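Local coordinates for protein Plm1 (Streptomyces sp. HK803, PDB 4HXY) that probably reduces the beta-keto group of a polyketide intermediate with NADPH, as the ketoreductase domain of the first module of phoslactomycin biosynthesis, at residues G182-K187 with V270-H275; K187-I192 with A213-L218. All coordinates share one frame; numbering follows the deposited sequence. Where two conformers were deposited one is given.

Contact 1 (G182-K187 with V270-H275); sequences GTWTPK and VRTVVH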
ATOM      1  N   GLY A 182      -8.116  13.392 -21.366  1.00 14.06           N
ATOM      2  CA  GLY A 182      -7.729  14.780 -21.565  1.00 14.23           C
ATOM      3  C   GLY A 182      -6.573  15.170 -20.654  1.00 14.07           C
ATOM      4  O   GLY A 182      -5.995  14.336 -19.945  1.00 13.99           O
ATOM      5  N   THR A 183      -6.241  16.453 -20.696  1.00 12.98           N
ATOM      6  CA  THR A 183      -5.099  17.021 -19.989  1.00 12.02           C
ATOM      7  C   THR A 183      -5.450  17.339 -18.538  1.00 10.69           C
ATOM      8  O   THR A 183      -6.504  17.880 -18.282  1.00 10.41           O
ATOM      9  CB  THR A 183      -4.708  18.341 -20.694  1.00 12.31           C
ATOM     10  OG1 THR A 183      -4.331  18.040 -22.047  1.00 15.19           O
ATOM     11  CG2 THR A 183      -3.553  19.031 -19.988  1.00 12.90           C
ATOM     12  N   TRP A 184      -4.560  17.023 -17.595  1.00  9.68           N
ATOM     13  CA  TRP A 184      -4.754  17.391 -16.197  1.00  9.20           C
ATOM     14  C   TRP A 184      -4.482  18.885 -16.023  1.00  9.21           C
ATOM     15  O   TRP A 184      -3.388  19.343 -16.327  1.00  9.35           O
ATOM     16  CB  TRP A 184      -3.820  16.568 -15.292  1.00  9.58           C
ATOM     17  CG  TRP A 184      -4.068  16.780 -13.833  1.00 10.59           C
ATOM     18  CD1 TRP A 184      -5.279  16.903 -13.204  1.00 12.56           C
ATOM     19  CD2 TRP A 184      -3.075  16.900 -12.821  1.00 13.02           C
ATOM     20  NE1 TRP A 184      -5.085  17.082 -11.842  1.00 13.71           N
ATOM     21  CE2 TRP A 184      -3.743  17.071 -11.594  1.00 12.89           C
ATOM     22  CE3 TRP A 184      -1.679  16.865 -12.835  1.00 14.42           C
ATOM     23  CZ2 TRP A 184      -3.053  17.225 -10.388  1.00 15.63           C
ATOM     24  CZ3 TRP A 184      -0.997  17.028 -11.626  1.00 15.81           C
ATOM     25  CH2 TRP A 184      -1.689  17.203 -10.439  1.00 14.87           C
ATOM     26  N   THR A 185      -5.480  19.621 -15.537  1.00  8.80           N
ATOM     27  CA  THR A 185      -5.389  21.088 -15.408  1.00  8.73           C
ATOM     28  C   THR A 185      -5.835  21.504 -14.014  1.00  8.72           C
ATOM     29  O   THR A 185      -6.883  22.126 -13.838  1.00  9.36           O
ATOM     30  CB  THR A 185      -6.217  21.805 -16.487  1.00  8.88           C
ATOM     31  OG1 THR A 185      -7.583  21.385 -16.411  1.00  9.38           O
ATOM     32  CG2 THR A 185      -5.662  21.546 -17.883  1.00 10.24           C
ATOM     33  N   PRO A 186      -5.025  21.165 -12.994  1.00  8.12           N
ATOM     34  CA  PRO A 186      -5.396  21.514 -11.633  1.00  8.49           C
ATOM     35  C   PRO A 186      -5.466  23.019 -11.419  1.00  9.29           C
ATOM     36  O   PRO A 186      -4.632  23.762 -11.952  1.00  9.77           O
ATOM     37  CB  PRO A 186      -4.245  20.942 -10.801  1.00  8.73           C
ATOM     38  CG  PRO A 186      -3.115  20.850 -11.718  1.00  7.86           C
ATOM     39  CD  PRO A 186      -3.692  20.542 -13.054  1.00  9.44           C
ATOM     40  N   LYS A 187      -6.438  23.437 -10.634  1.00 10.10           N
ATOM     41  CA  LYS A 187      -6.756  24.863 -10.440  1.00 11.61           C
ATOM     42  C   LYS A 187      -6.558  25.295  -9.001  1.00 11.44           C
ATOM     43  O   LYS A 187      -6.524  24.463  -8.070  1.00 12.20           O
ATOM     44  CB  LYS A 187      -8.210  25.112 -10.865  1.00 12.70           C
ATOM     45  CG  LYS A 187      -8.411  24.871 -12.364  1.00 16.06           C
ATOM     46  CD  LYS A 187      -9.855  24.778 -12.748  1.00 19.47           C
ATOM     47  CE  LYS A 187      -9.984  24.246 -14.156  1.00 22.94           C
ATOM     48  NZ  LYS A 187      -9.573  22.818 -14.304  1.00 24.66           N
ATOM     49  N   VAL A 270      -6.753  25.164  -0.591  1.00  9.35           N
ATOM     50  CA  VAL A 270      -6.196  23.977  -1.239  1.00  8.65           C
ATOM     51  C   VAL A 270      -7.313  23.303  -2.004  1.00  8.40           C
ATOM     52  O   VAL A 270      -8.371  23.029  -1.429  1.00  9.13           O
ATOM     53  CB  VAL A 270      -5.575  22.975  -0.214  1.00  8.51           C
ATOM     54  CG1 VAL A 270      -5.138  21.664  -0.917  1.00  7.61           C
ATOM     55  CG2 VAL A 270      -4.414  23.626   0.523  1.00 10.01           C
ATOM     56  N   ARG A 271      -7.080  23.079  -3.302  0.62  8.52           N
ATOM     57  CA  ARG A 271      -8.020  22.376  -4.189  0.62  9.13           C
ATOM     58  C   ARG A 271      -7.504  21.024  -4.680  0.62  8.40           C
ATOM     59  O   ARG A 271      -8.297  20.166  -5.020  0.62  9.34           O
ATOM     60  CB  ARG A 271      -8.380  23.250  -5.405  0.62  9.50           C
ATOM     61  CG  ARG A 271      -8.983  24.620  -5.047  0.62 12.67           C
ATOM     62  CD  ARG A 271     -10.216  24.475  -4.180  0.62 16.53           C
ATOM     63  NE  ARG A 271     -11.248  23.683  -4.858  0.62 19.59           N
ATOM     64  CZ  ARG A 271     -12.059  22.807  -4.266  0.62 22.65           C
ATOM     65  NH1 ARG A 271     -11.980  22.564  -2.959  0.62 23.64           N
ATOM     66  NH2 ARG A 271     -12.952  22.156  -4.997  0.62 23.52           N
ATOM     67  N   THR A 272      -6.184  20.841  -4.713  1.00  7.94           N
ATOM     68  CA  THR A 272      -5.569  19.576  -5.136  1.00  8.08           C
ATOM     69  C   THR A 272      -4.468  19.229  -4.154  1.00  8.05           C
ATOM     70  O   THR A 272      -3.703  20.103  -3.719  1.00  7.94           O
ATOM     71  CB  THR A 272      -4.999  19.649  -6.570  1.00  7.88           C
ATOM     72  OG1 THR A 272      -6.071  19.716  -7.517  1.00 10.52           O
ATOM     73  CG2 THR A 272      -4.104  18.430  -6.905  1.00 10.61           C
ATOM     74  N   VAL A 273      -4.409  17.953  -3.795  1.00  8.13           N
ATOM     75  CA  VAL A 273      -3.300  17.418  -3.028  1.00  7.95           C
ATOM     76  C   VAL A 273      -2.615  16.324  -3.826  1.00  7.76           C
ATOM     77  O   VAL A 273      -3.273  15.425  -4.343  1.00  7.53           O
ATOM     78  CB  VAL A 273      -3.782  16.808  -1.722  1.00  8.94           C
ATOM     79  CG1 VAL A 273      -2.635  16.041  -1.063  1.00 10.40           C
ATOM     80  CG2 VAL A 273      -4.325  17.897  -0.799  1.00 10.01           C
ATOM     81  N   VAL A 274      -1.291  16.394  -3.902  1.00  6.71           N
ATOM     82  CA  VAL A 274      -0.486  15.280  -4.379  1.00  6.55           C
ATOM     83  C   VAL A 274       0.405  14.894  -3.205  1.00  7.26           C
ATOM     84  O   VAL A 274       1.195  15.704  -2.733  1.00  6.94           O
ATOM     85  CB  VAL A 274       0.384  15.636  -5.583  1.00  5.98           C
ATOM     86  CG1 VAL A 274       1.231  14.405  -5.988  1.00  8.52           C
ATOM     87  CG2 VAL A 274      -0.497  16.083  -6.741  1.00  6.97           C
ATOM     88  N   HIS A 275       0.229  13.679  -2.700  1.00  5.46           N
ATOM     89  CA  HIS A 275       0.919  13.259  -1.482  1.00  5.97           C
ATOM     90  C   HIS A 275       2.099  12.375  -1.842  1.00  6.04           C
ATOM     91  O   HIS A 275       1.932  11.181  -2.083  1.00  6.21           O
ATOM     92  CB  HIS A 275      -0.062  12.538  -0.563  1.00  5.95           C
ATOM     93  CG  HIS A 275       0.512  12.050   0.731  1.00  6.70           C
ATOM     94  ND1 HIS A 275       1.213  12.866   1.599  1.00  7.86           N
ATOM     95  CD2 HIS A 275       0.403  10.847   1.345  1.00  7.85           C
ATOM     96  CE1 HIS A 275       1.549  12.165   2.671  1.00  7.37           C
ATOM     97  NE2 HIS A 275       1.038  10.946   2.563  1.00  6.78           N
TER
HETATM   98  O   HOH W   1      -7.106  19.051  -9.873  1.00 24.40           O
HETATM   99  O   HOH W   2      -7.366  21.905  -8.230  1.00 17.75           O

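Contact 2 (K187-I192 with A213-L218); sequences KGTVLI and ADRILL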
ATOM      1  N   LYS A 187      -6.438  23.437 -10.634  1.00 10.10           N
ATOM      2  CA  LYS A 187      -6.756  24.863 -10.440  1.00 11.61           C
ATOM      3  C   LYS A 187      -6.558  25.295  -9.001  1.00 11.44           C
ATOM      4  O   LYS A 187      -6.524  24.463  -8.070  1.00 12.20           O
ATOM      5  CB  LYS A 187      -8.210  25.112 -10.865  1.00 12.70           C
ATOM      6  CG  LYS A 187      -8.411  24.871 -12.364  1.00 16.06           C
ATOM      7  CD  LYS A 187      -9.855  24.778 -12.748  1.00 19.47           C
ATOM      8  CE  LYS A 187      -9.984  24.246 -14.156  1.00 22.94           C
ATOM      9  NZ  LYS A 187      -9.573  22.818 -14.304  1.00 24.66           N
ATOM     10  N   GLY A 188      -6.438  26.608  -8.801  1.00 10.76           N
ATOM     11  CA  GLY A 188      -6.343  27.146  -7.455  1.00  9.95           C
ATOM     12  C   GLY A 188      -5.014  26.810  -6.821  1.00  9.46           C
ATOM     13  O   GLY A 188      -3.973  26.899  -7.480  1.00  9.37           O
ATOM     14  N   THR A 189      -5.069  26.413  -5.546  1.00  8.94           N
ATOM     15  CA  THR A 189      -3.876  26.057  -4.779  1.00  9.11           C
ATOM     16  C   THR A 189      -3.624  24.548  -4.838  1.00  9.02           C
ATOM     17  O   THR A 189      -4.505  23.749  -4.476  1.00 10.00           O
ATOM     18  CB  THR A 189      -4.026  26.510  -3.335  1.00  9.37           C
ATOM     19  OG1 THR A 189      -4.142  27.948  -3.330  1.00  9.40           O
ATOM     20  CG2 THR A 189      -2.841  26.104  -2.491  1.00  9.50           C
ATOM     21  N   VAL A 190      -2.426  24.192  -5.302  1.00  8.23           N
ATOM     22  CA  VAL A 190      -1.985  22.805  -5.427  1.00  7.77           C
ATOM     23  C   VAL A 190      -0.948  22.577  -4.337  1.00  8.35           C
ATOM     24  O   VAL A 190       0.061  23.289  -4.284  1.00  8.84           O
ATOM     25  CB  VAL A 190      -1.373  22.553  -6.810  1.00  7.21           C
ATOM     26  CG1 VAL A 190      -0.919  21.105  -6.962  1.00  6.12           C
ATOM     27  CG2 VAL A 190      -2.395  22.867  -7.893  1.00  7.31           C
ATOM     28  N   LEU A 191      -1.221  21.617  -3.452  1.00  7.53           N
ATOM     29  CA  LEU A 191      -0.330  21.271  -2.347  1.00  7.66           C
ATOM     30  C   LEU A 191       0.368  19.953  -2.673  1.00  7.73           C
ATOM     31  O   LEU A 191      -0.283  18.940  -2.852  1.00  8.88           O
ATOM     32  CB  LEU A 191      -1.122  21.163  -1.045  1.00  8.18           C
ATOM     33  CG  LEU A 191      -0.369  20.689   0.198  1.00  9.09           C
ATOM     34  CD1 LEU A 191       0.701  21.725   0.555  1.00 10.43           C
ATOM     35  CD2 LEU A 191      -1.352  20.452   1.349  1.00 12.48           C
ATOM     36  N   ILE A 192       1.692  19.977  -2.728  1.00  7.58           N
ATOM     37  CA  ILE A 192       2.465  18.798  -3.052  1.00  7.06           C
ATOM     38  C   ILE A 192       3.315  18.439  -1.834  1.00  7.36           C
ATOM     39  O   ILE A 192       4.289  19.123  -1.520  1.00  7.79           O
ATOM     40  CB  ILE A 192       3.332  19.000  -4.310  1.00  6.71           C
ATOM     41  CG1 ILE A 192       2.477  19.443  -5.511  1.00  7.23           C
ATOM     42  CG2 ILE A 192       4.112  17.715  -4.621  1.00  8.42           C
ATOM     43  CD1 ILE A 192       3.276  19.862  -6.756  1.00  7.95           C
ATOM     44  N   ALA A 213      -2.898  26.438 -12.596  1.00  8.93           N
ATOM     45  CA  ALA A 213      -3.034  26.721 -11.172  1.00  8.39           C
ATOM     46  C   ALA A 213      -2.734  28.172 -10.827  1.00  8.45           C
ATOM     47  O   ALA A 213      -2.003  28.856 -11.551  1.00  8.49           O
ATOM     48  CB  ALA A 213      -2.125  25.794 -10.340  1.00  8.85           C
ATOM     49  N   ASP A 214      -3.279  28.619  -9.694  1.00  8.06           N
ATOM     50  CA  ASP A 214      -2.919  29.932  -9.122  1.00  9.02           C
ATOM     51  C   ASP A 214      -1.667  29.867  -8.243  1.00  9.08           C
ATOM     52  O   ASP A 214      -0.849  30.784  -8.272  1.00  9.16           O
ATOM     53  CB  ASP A 214      -4.072  30.482  -8.278  1.00  9.29           C
ATOM     54  CG  ASP A 214      -5.259  30.955  -9.110  1.00 10.08           C
ATOM     55  OD1 ASP A 214      -5.073  31.297 -10.312  1.00 10.23           O
ATOM     56  OD2 ASP A 214      -6.398  30.972  -8.551  1.00 12.93           O
ATOM     57  N   ARG A 215      -1.530  28.799  -7.458  1.00  9.21           N
ATOM     58  CA  ARG A 215      -0.479  28.675  -6.439  1.00  9.83           C
ATOM     59  C   ARG A 215      -0.007  27.239  -6.335  1.00  9.46           C
ATOM     60  O   ARG A 215      -0.827  26.333  -6.299  1.00  9.89           O
ATOM     61  CB  ARG A 215      -0.991  29.054  -5.065  1.00 10.62           C
ATOM     62  CG  ARG A 215      -1.449  30.446  -4.928  1.00 13.83           C
ATOM     63  CD  ARG A 215      -1.448  30.808  -3.472  1.00 16.75           C
ATOM     64  NE  ARG A 215      -2.151  32.070  -3.273  1.00 19.63           N
ATOM     65  CZ  ARG A 215      -2.275  32.666  -2.101  1.00 19.81           C
ATOM     66  NH1 ARG A 215      -1.732  32.117  -1.012  1.00 19.04           N
ATOM     67  NH2 ARG A 215      -2.940  33.810  -2.026  1.00 20.48           N
ATOM     68  N   ILE A 216       1.305  27.057  -6.265  1.00  9.25           N
ATOM     69  CA  ILE A 216       1.901  25.743  -6.057  1.00  9.60           C
ATOM     70  C   ILE A 216       2.680  25.778  -4.749  1.00 10.06           C
ATOM     71  O   ILE A 216       3.580  26.602  -4.577  1.00  9.34           O
ATOM     72  CB  ILE A 216       2.797  25.344  -7.238  1.00  9.99           C
ATOM     73  CG1 ILE A 216       1.973  25.293  -8.518  1.00 11.44           C
ATOM     74  CG2 ILE A 216       3.456  23.974  -6.982  1.00 10.72           C
ATOM     75  CD1 ILE A 216       2.809  25.222  -9.779  1.00 13.94           C
ATOM     76  N   LEU A 217       2.286  24.930  -3.809  1.00  9.75           N
ATOM     77  CA  LEU A 217       2.925  24.857  -2.496  1.00 10.60           C
ATOM     78  C   LEU A 217       3.649  23.518  -2.362  1.00 10.07           C
ATOM     79  O   LEU A 217       3.035  22.447  -2.499  1.00  9.76           O
ATOM     80  CB  LEU A 217       1.898  25.002  -1.389  1.00 11.84           C
ATOM     81  CG  LEU A 217       1.148  26.337  -1.236  1.00 15.11           C
ATOM     82  CD1 LEU A 217       0.559  26.391   0.150  1.00 19.22           C
ATOM     83  CD2 LEU A 217       2.066  27.524  -1.441  1.00 18.97           C
ATOM     84  N   LEU A 218       4.952  23.597  -2.098  1.00  9.02           N
ATOM     85  CA  LEU A 218       5.800  22.419  -1.944  1.00  9.60           C
ATOM     86  C   LEU A 218       6.034  22.251  -0.452  1.00  9.41           C
ATOM     87  O   LEU A 218       6.600  23.138   0.205  1.00 11.17           O
ATOM     88  CB  LEU A 218       7.122  22.593  -2.660  1.00  9.43           C
ATOM     89  CG  LEU A 218       7.103  22.977  -4.132  1.00 10.27           C
ATOM     90  CD1 LEU A 218       8.536  23.050  -4.605  1.00 11.63           C
ATOM     91  CD2 LEU A 218       6.280  22.005  -5.004  1.00  9.89           C
TER

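Contact 1 (G182-K187 with V270-H275)
With CG anti to the backbone N (chi1 -174°), Trp184 sends its indole from the loop towards strand 270-275, while Thr272, whose CG2 is anti to its own N, reaches back to meet it tip to tip. CG2 of Thr272 arrives in the plane of the ring at its benzene edge, 3.8 Å from Trp184 CZ2. Trp184 CH2 lies 4.0 Å from CG2 of Val274, whose side chain crosses the indole obliquely. Pro186 covers one indole face with its CD, 3.6 Å above the plane and over the ring centre, and Val207 of helix 198-210 touches both residues. With chi1 at -70°, beside its own backbone N, the Thr272 hydroxyl faces two waters: one donates to Thr272 OG1 at 2.7 Å and takes a weak bond from Trp184 NE1; the other accepts from Thr272 OG1 at 2.6 Å and donates to Lys187 O. Lys187 O also sits 3.5 Å from Arg271 CB, but the guanidinium of Arg271 bends away to a salt bridge with Asp315. Lys187 folds back as well, its NZ donating to Thr185 O at 2.8 Å. No direct hydrogen bond joins the loop to the strand; the buried join is apolar contact beside a polar seam, in which one threonine hydroxyl donates a hydrogen bond to one water and accepts one from another.

Contact 2 (K187-I192 with A213-L218)
Four parallel bridges, Thr189 with Arg215 through Ile192 with Leu218, hold the two strands together, their axes 16° apart. The rungs alternate: Arg215 O accepts from Val190 N, Val190 O from Leu217 N at 2.8 Å, and Leu217 O from Ile192 N, all three nearly along the C=O axis. At the entrance Gly188 O takes two donors, Asp214 N at 2.9 Å in the carbonyl plane on a lone pair and Arg215 N at 3.1 Å from above that plane; Gly188 itself has a positive phi (71°). On one face Val190 CG2 meets Ala213 CB at 3.8 Å, and farther along Ile192 CD1 lies 4.1 Å from both Ile216 CG2 and Leu218 CD2, Ile192 lying alongside each; helix 198-210 packs on all three, and helix 229-237 on Ile216 and Leu218. On the other, the extended Arg215 runs alongside Thr189, and the side chains of Leu191 and Leu217 cross obliquely, CD1 of the first against CB of the second. The polar ends find partners beyond the two strands: Thr189 OG1 bonds to Ala268 O, and Arg215 forms a salt bridge with Glu266. Helix 198-210 links the strands, making the beta-alpha-beta crossover that opens a Rossmann fold, as in short-chain dehydrogenases/reductases.

Overall arrangement
Strand 189-193 stands between the partner strands of the two contacts, so contact 1 and contact 2 meet in the parallel strands of the Rossmann-type core, their centres about 8 Å apart. Arg271 N lies 2.9 Å from Thr189 O and Leu191 N 2.9 Å from Thr272 O, probable hydrogen bonds that carry the ladder of contact 2 across to the strand of contact 1. Lys187, in the loop leading to strand 189-193, belongs to both, and Pro186 O packs on Ala213 CB. Val274 of contact 1 and Leu218 of contact 2 each place their side chains about 8 Å from the bound NADPH, while Ile192 touches the probable glycine-rich GxGxxG turn.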